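Local coordinates for protein alpha-Amylase (Thermotoga maritima, PDB 2B5D) that belongs to glycosyl hydrolase family 57, with a mainly parallel beta-barrel core surrounded by helices and followed by a largely helical C-terminal part, at residues 7-12 and 51-56; 136-141 and 381-386. All blocks are in the same frame, centred on the assembly; numbering follows the deposited sequence.

In the fold
From the N terminus, strand 3-11 leads into helix 27-47, and the chain returns in strand 53-57; contact 1 (7-12 with 51-56) closes this first loop by parallel pairing. Contact 2 (136-141 with 381-386) opens only afterwards, so the two are in series, neither nested nor crossed. It closes a far longer loop, bringing strand 137-142 against the start of helix 382-388. Their centres are 9 Å apart, because strand 53-57 pairs with strand 3-11 on one flank and strand 137-142 on the other. A salt bridge from Arg-52, just ahead of strand 53-57, to Glu-384 of helix 382-388 joins the two contacts directly.

Contact 1: 7-12 and 51-56; sequences IFLHAH and FRLTMS
Phe-8 lays its ring across the backbone of Met-55, whose CA sits over one face, while CD1 and CZ reach two side chains of the neighbouring strand. Its CD1 is 3.8 Å from Thr-54 CG2, and its CZ is also in contact with Ser-56 CB. CG is anti to the backbone N (chi1 -180°), which starts the ring off beside its own carbonyl carbon. Further along the strand, His-10 presents ND1 to Ser-56 OG at 2.7 Å, with the hydroxyl at the ring edge near its plane; either atom could be the donor. Ser-56 OG lies between its backbone N and carbonyl carbon (chi1 67°), and from there it accepts from Ala-11 N at 3.0 Å. That same N-H is shared with Ser-56 O.

The backbone evidence is a parallel ladder pairing Phe-8 with Thr-54, Leu-9 with Met-55 and His-10 with Ser-56. Leu-9 takes part through both its polar atoms: its N donates to Thr-54 O at 3.1 Å, and its O accepts from Ser-56 N at 3.0 Å. With helix 27-47 between the two strands in sequence, this is a beta-alpha-beta crossover at the start of the family 57 barrel. Phe-8 and His-10 share one sheet face, where both rings meet Trp-182; Leu-9 and Met-55 occupy the other, where Leu-9 touches Leu-41 of the crossover helix.

Leu-53 adds an apolar clasp, its CD1 3.6 Å from Ile-7 CG2 and 4.0 Å from Leu-9 CG. Beside it, Thr-54 N to Ile-7 O is a weak bond of 3.3 Å. A water probably donates to Ile-7 O and bonds Thr-54 OG1, a hydroxyl that Ala-382 N, at the start of helix 382-388, bonds in addition.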
loop_
_atom_site.group_PDB
_atom_site.type_symbol
_atom_site.label_atom_id
_atom_site.label_comp_id
_atom_site.label_asym_id
_atom_site.label_seq_id
_atom_site.Cartn_x
_atom_site.Cartn_y
_atom_site.Cartn_z
ATOM N N ILE A 7 6.362 40.802 -15.829
ATOM C CA ILE A 7 6.093 39.364 -15.922
ATOM C C ILE A 7 7.149 38.643 -15.117
ATOM O O ILE A 7 8.344 38.798 -15.332
ATOM C CB ILE A 7 6.070 38.799 -17.413
ATOM C CG1 ILE A 7 4.939 39.395 -18.262
ATOM C CG2 ILE A 7 5.968 37.267 -17.422
ATOM C CD1 ILE A 7 3.607 39.569 -17.523
ATOM N N PHE A 8 6.701 37.812 -14.203
ATOM C CA PHE A 8 7.656 37.039 -13.422
ATOM C C PHE A 8 7.421 35.526 -13.603
ATOM O O PHE A 8 6.314 35.026 -13.376
ATOM C CB PHE A 8 7.608 37.461 -11.925
ATOM C CG PHE A 8 8.583 36.699 -11.078
ATOM C CD1 PHE A 8 9.861 37.223 -10.796
ATOM C CD2 PHE A 8 8.260 35.430 -10.614
ATOM C CE1 PHE A 8 10.808 36.495 -10.040
ATOM C CE2 PHE A 8 9.201 34.681 -9.874
ATOM C CZ PHE A 8 10.462 35.215 -9.565
ATOM N N LEU A 9 8.469 34.818 -14.006
ATOM C CA LEU A 9 8.491 33.360 -14.060
ATOM C C LEU A 9 9.314 32.747 -12.951
ATOM O O LEU A 9 10.543 33.009 -12.832
ATOM C CB LEU A 9 9.122 32.895 -15.380
ATOM C CG LEU A 9 8.430 33.292 -16.686
ATOM C CD1 LEU A 9 9.124 32.630 -17.889
ATOM C CD2 LEU A 9 6.941 33.002 -16.652
ATOM N N HIS A 10 8.654 31.887 -12.180
ATOM C CA HIS A 10 9.310 31.076 -11.163
ATOM C C HIS A 10 9.745 29.684 -11.715
ATOM O O HIS A 10 8.889 28.801 -12.010
ATOM C CB HIS A 10 8.370 30.889 -9.965
ATOM C CG HIS A 10 8.957 30.079 -8.862
ATOM N ND1 HIS A 10 10.239 30.286 -8.387
ATOM C CD2 HIS A 10 8.425 29.095 -8.096
ATOM C CE1 HIS A 10 10.477 29.440 -7.401
ATOM N NE2 HIS A 10 9.383 28.727 -7.185
ATOM N N ALA A 11 11.059 29.522 -11.865
ATOM C CA ALA A 11 11.706 28.298 -12.377
ATOM C C ALA A 11 12.384 27.530 -11.244
ATOM O O ALA A 11 13.472 27.890 -10.737
ATOM C CB ALA A 11 12.722 28.618 -13.501
ATOM N N HIS A 12 11.700 26.484 -10.817
ATOM C CA HIS A 12 12.174 25.663 -9.727
ATOM C C HIS A 12 11.919 24.179 -9.979
ATOM O O HIS A 12 10.861 23.812 -10.493
ATOM C CB HIS A 12 11.437 26.055 -8.448
ATOM C CG HIS A 12 11.807 25.204 -7.278
ATOM N ND1 HIS A 12 10.911 24.375 -6.638
ATOM C CD2 HIS A 12 13.001 25.015 -6.662
ATOM C CE1 HIS A 12 11.525 23.748 -5.647
ATOM N NE2 HIS A 12 12.790 24.130 -5.632
ATOM N N PHE A 51 12.787 42.204 -25.246
ATOM C CA PHE A 51 11.871 41.780 -24.195
ATOM C C PHE A 51 12.383 42.352 -22.869
ATOM O O PHE A 51 13.521 42.799 -22.787
ATOM C CB PHE A 51 11.781 40.229 -24.157
ATOM C CG PHE A 51 13.010 39.564 -23.565
ATOM C CD1 PHE A 51 14.147 39.332 -24.353
ATOM C CD2 PHE A 51 13.040 39.212 -22.213
ATOM C CE1 PHE A 51 15.283 38.757 -23.799
ATOM C CE2 PHE A 51 14.171 38.642 -21.649
ATOM C CZ PHE A 51 15.288 38.409 -22.440
ATOM N N ARG A 52 11.525 42.347 -21.853
ATOM C CA ARG A 52 11.942 42.506 -20.452
ATOM C C ARG A 52 11.237 41.438 -19.610
ATOM O O ARG A 52 10.014 41.317 -19.644
ATOM C CB ARG A 52 11.591 43.888 -19.887
ATOM C CG ARG A 52 12.341 45.072 -20.453
ATOM C CD ARG A 52 13.835 44.935 -20.304
ATOM N NE ARG A 52 14.465 46.169 -20.723
ATOM C CZ ARG A 52 14.893 46.417 -21.954
ATOM N NH1 ARG A 52 15.427 47.594 -22.224
ATOM N NH2 ARG A 52 14.793 45.504 -22.915
ATOM N N LEU A 53 12.021 40.695 -18.832
ATOM C CA LEU A 53 11.481 39.587 -18.042
ATOM C C LEU A 53 12.330 39.350 -16.810
ATOM O O LEU A 53 13.567 39.412 -16.861
ATOM C CB LEU A 53 11.391 38.308 -18.903
ATOM C CG LEU A 53 11.026 36.973 -18.249
ATOM C CD1 LEU A 53 9.552 36.910 -17.963
ATOM C CD2 LEU A 53 11.519 35.733 -19.060
ATOM N N THR A 54 11.640 39.117 -15.704
ATOM C CA THR A 54 12.239 38.705 -14.458
ATOM C C THR A 54 11.916 37.246 -14.144
ATOM O O THR A 54 10.803 36.790 -14.334
ATOM C CB THR A 54 11.749 39.608 -13.303
ATOM O OG1 THR A 54 11.721 40.977 -13.754
ATOM C CG2 THR A 54 12.650 39.487 -12.084
ATOM N N MET A 55 12.901 36.506 -13.657
ATOM C CA MET A 55 12.672 35.114 -13.300
ATOM C C MET A 55 13.571 34.699 -12.138
ATOM O O MET A 55 14.582 35.294 -11.894
ATOM C CB MET A 55 12.882 34.177 -14.517
ATOM C CG MET A 55 14.295 34.125 -15.010
ATOM S SD MET A 55 14.553 33.111 -16.480
ATOM C CE MET A 55 14.227 31.431 -15.892
ATOM N N SER A 56 13.128 33.693 -11.408
ATOM C CA SER A 56 13.936 32.969 -10.447
ATOM C C SER A 56 14.518 31.777 -11.167
ATOM O O SER A 56 13.879 31.205 -12.074
ATOM C CB SER A 56 13.045 32.460 -9.307
ATOM O OG SER A 56 12.154 31.466 -9.792
HETATM O O HOH W 1 9.885 41.543 -15.621
HETATM O O HOH W 2 7.865 41.840 -18.235
#

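Contact 2: 136-141 and 381-386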
loop_
_atom_site.group_PDB
_atom_site.type_symbol
_atom_site.label_atom_id
_atom_site.label_comp_id
_atom_site.label_asym_id
_atom_site.label_seq_id
_atom_site.Cartn_x
_atom_site.Cartn_y
_atom_site.Cartn_z
ATOM N N LYS A 136 17.921 42.697 -20.397
ATOM C CA LYS A 136 16.603 42.275 -20.853
ATOM C C LYS A 136 16.007 41.233 -19.902
ATOM O O LYS A 136 14.773 41.163 -19.730
ATOM C CB LYS A 136 16.696 41.697 -22.266
ATOM C CG LYS A 136 17.390 42.611 -23.279
ATOM C CD LYS A 136 17.083 42.201 -24.718
ATOM C CE LYS A 136 18.143 41.237 -25.269
ATOM N NZ LYS A 136 18.574 41.650 -26.652
ATOM N N LEU A 137 16.885 40.441 -19.291
ATOM C CA LEU A 137 16.489 39.454 -18.292
ATOM C C LEU A 137 17.049 39.863 -16.933
ATOM O O LEU A 137 18.165 40.388 -16.840
ATOM C CB LEU A 137 17.010 38.065 -18.661
ATOM C CG LEU A 137 16.560 36.891 -17.799
ATOM C CD1 LEU A 137 15.034 36.603 -17.984
ATOM C CD2 LEU A 137 17.362 35.700 -18.192
ATOM N N GLU A 138 16.247 39.627 -15.899
ATOM C CA GLU A 138 16.613 39.823 -14.517
ATOM C C GLU A 138 16.273 38.492 -13.808
ATOM O O GLU A 138 15.126 37.984 -13.900
ATOM C CB GLU A 138 15.845 41.043 -13.963
ATOM C CG GLU A 138 15.763 41.217 -12.465
ATOM C CD GLU A 138 17.099 41.564 -11.801
ATOM O OE1 GLU A 138 17.079 41.720 -10.563
ATOM O OE2 GLU A 138 18.166 41.671 -12.465
ATOM N N ILE A 139 17.302 37.895 -13.195
ATOM C CA ILE A 139 17.226 36.616 -12.487
ATOM C C ILE A 139 17.471 36.839 -11.006
ATOM O O ILE A 139 18.538 37.303 -10.610
ATOM C CB ILE A 139 18.329 35.631 -12.954
ATOM C CG1 ILE A 139 18.425 35.559 -14.470
ATOM C CG2 ILE A 139 18.162 34.283 -12.304
ATOM C CD1 ILE A 139 19.681 34.931 -14.913
ATOM N N VAL A 140 16.458 36.506 -10.209
ATOM C CA VAL A 140 16.505 36.572 -8.781
ATOM C C VAL A 140 16.845 35.175 -8.183
ATOM O O VAL A 140 16.710 34.133 -8.859
ATOM C CB VAL A 140 15.176 37.096 -8.262
ATOM C CG1 VAL A 140 14.793 38.388 -9.019
ATOM C CG2 VAL A 140 14.078 36.059 -8.399
ATOM N N THR A 141 17.317 35.153 -6.943
ATOM C CA THR A 141 17.664 33.893 -6.279
ATOM C C THR A 141 16.439 33.393 -5.520
ATOM O O THR A 141 15.375 34.003 -5.596
ATOM C CB THR A 141 18.920 34.050 -5.291
ATOM O OG1 THR A 141 19.242 32.778 -4.711
ATOM C CG2 THR A 141 18.630 34.986 -4.161
ATOM N N THR A 381 11.691 45.043 -16.090
ATOM C CA THR A 381 12.147 44.004 -15.151
ATOM C C THR A 381 12.024 44.643 -13.782
ATOM O O THR A 381 11.854 45.848 -13.680
ATOM C CB THR A 381 13.602 43.591 -15.374
ATOM O OG1 THR A 381 14.443 44.652 -14.911
ATOM C CG2 THR A 381 13.869 43.282 -16.827
ATOM N N ALA A 382 12.150 43.861 -12.727
ATOM C CA ALA A 382 11.956 44.382 -11.392
ATOM C C ALA A 382 13.123 45.294 -10.942
ATOM O O ALA A 382 12.938 46.223 -10.161
ATOM C CB ALA A 382 11.759 43.255 -10.443
ATOM N N SER A 383 14.328 45.016 -11.426
ATOM C CA SER A 383 15.463 45.835 -11.053
ATOM C C SER A 383 15.403 47.191 -11.801
ATOM O O SER A 383 15.783 48.204 -11.233
ATOM C CB SER A 383 16.749 45.111 -11.364
ATOM O OG SER A 383 16.663 44.669 -12.703
ATOM N N GLU A 384 14.886 47.223 -13.037
ATOM C CA GLU A 384 14.584 48.512 -13.693
ATOM C C GLU A 384 13.653 49.371 -12.864
ATOM O O GLU A 384 13.866 50.576 -12.724
ATOM C CB GLU A 384 13.944 48.329 -15.048
ATOM C CG GLU A 384 14.915 48.093 -16.159
ATOM C CD GLU A 384 14.214 47.637 -17.418
ATOM O OE1 GLU A 384 12.991 47.341 -17.335
ATOM O OE2 GLU A 384 14.879 47.570 -18.490
ATOM N N VAL A 385 12.602 48.779 -12.317
ATOM C CA VAL A 385 11.718 49.608 -11.537
ATOM C C VAL A 385 12.288 50.154 -10.231
ATOM O O VAL A 385 12.022 51.298 -9.900
ATOM C CB VAL A 385 10.198 49.153 -11.506
ATOM C CG1 VAL A 385 9.928 47.901 -12.348
ATOM C CG2 VAL A 385 9.580 49.163 -10.090
ATOM N N ILE A 386 13.094 49.380 -9.512
ATOM C CA ILE A 386 13.665 49.886 -8.245
ATOM C C ILE A 386 14.716 50.965 -8.508
ATOM O O ILE A 386 14.864 51.846 -7.685
ATOM C CB ILE A 386 14.208 48.780 -7.292
ATOM C CG1 ILE A 386 15.494 48.146 -7.825
ATOM C CG2 ILE A 386 13.098 47.771 -6.931
ATOM C CD1 ILE A 386 16.221 47.246 -6.782
#
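Glu-138 packs its CB against Thr-381 CB at 3.7 Å and folds the rest of its side chain over Ser-383. The bend is at chi2 (69°), which turns CD away from an extended course; CD then lies 3.3 Å from Ser-383 OG. The carboxylate also meets Ser-383 CB, through OE1 at 3.5 Å. None of this is hydrogen bonding: OE2 and Ser-383 OG are 3.4 Å apart, but at a poor angle.

The tight part is thus Glu-138 against both Thr-381 and Ser-383, although Ser-383, closely packed as it is, remains partly exposed. The side of Lys-136 is looser by contrast. This residue, whose CB is directed away from the helix start, meets it through its backbone O, 3.7 Å from Thr-381 CG2.

Thr-381 is the N-cap of the helix, and its N donates to Glu-384 OE1 at 2.9 Å (N-H...O 159°), the side-chain-to-backbone half expected of a capping box. Glu-384 OE2 has a second partner in the salt bridge with Arg-52. Strand 137-142 lies in the sheet between strands 53-57 and 180-182, while the first turn of helix 382-388 rests against Tyr-203 and Phe-205 of strand 203-206 and Phe-235 of strand 233-236.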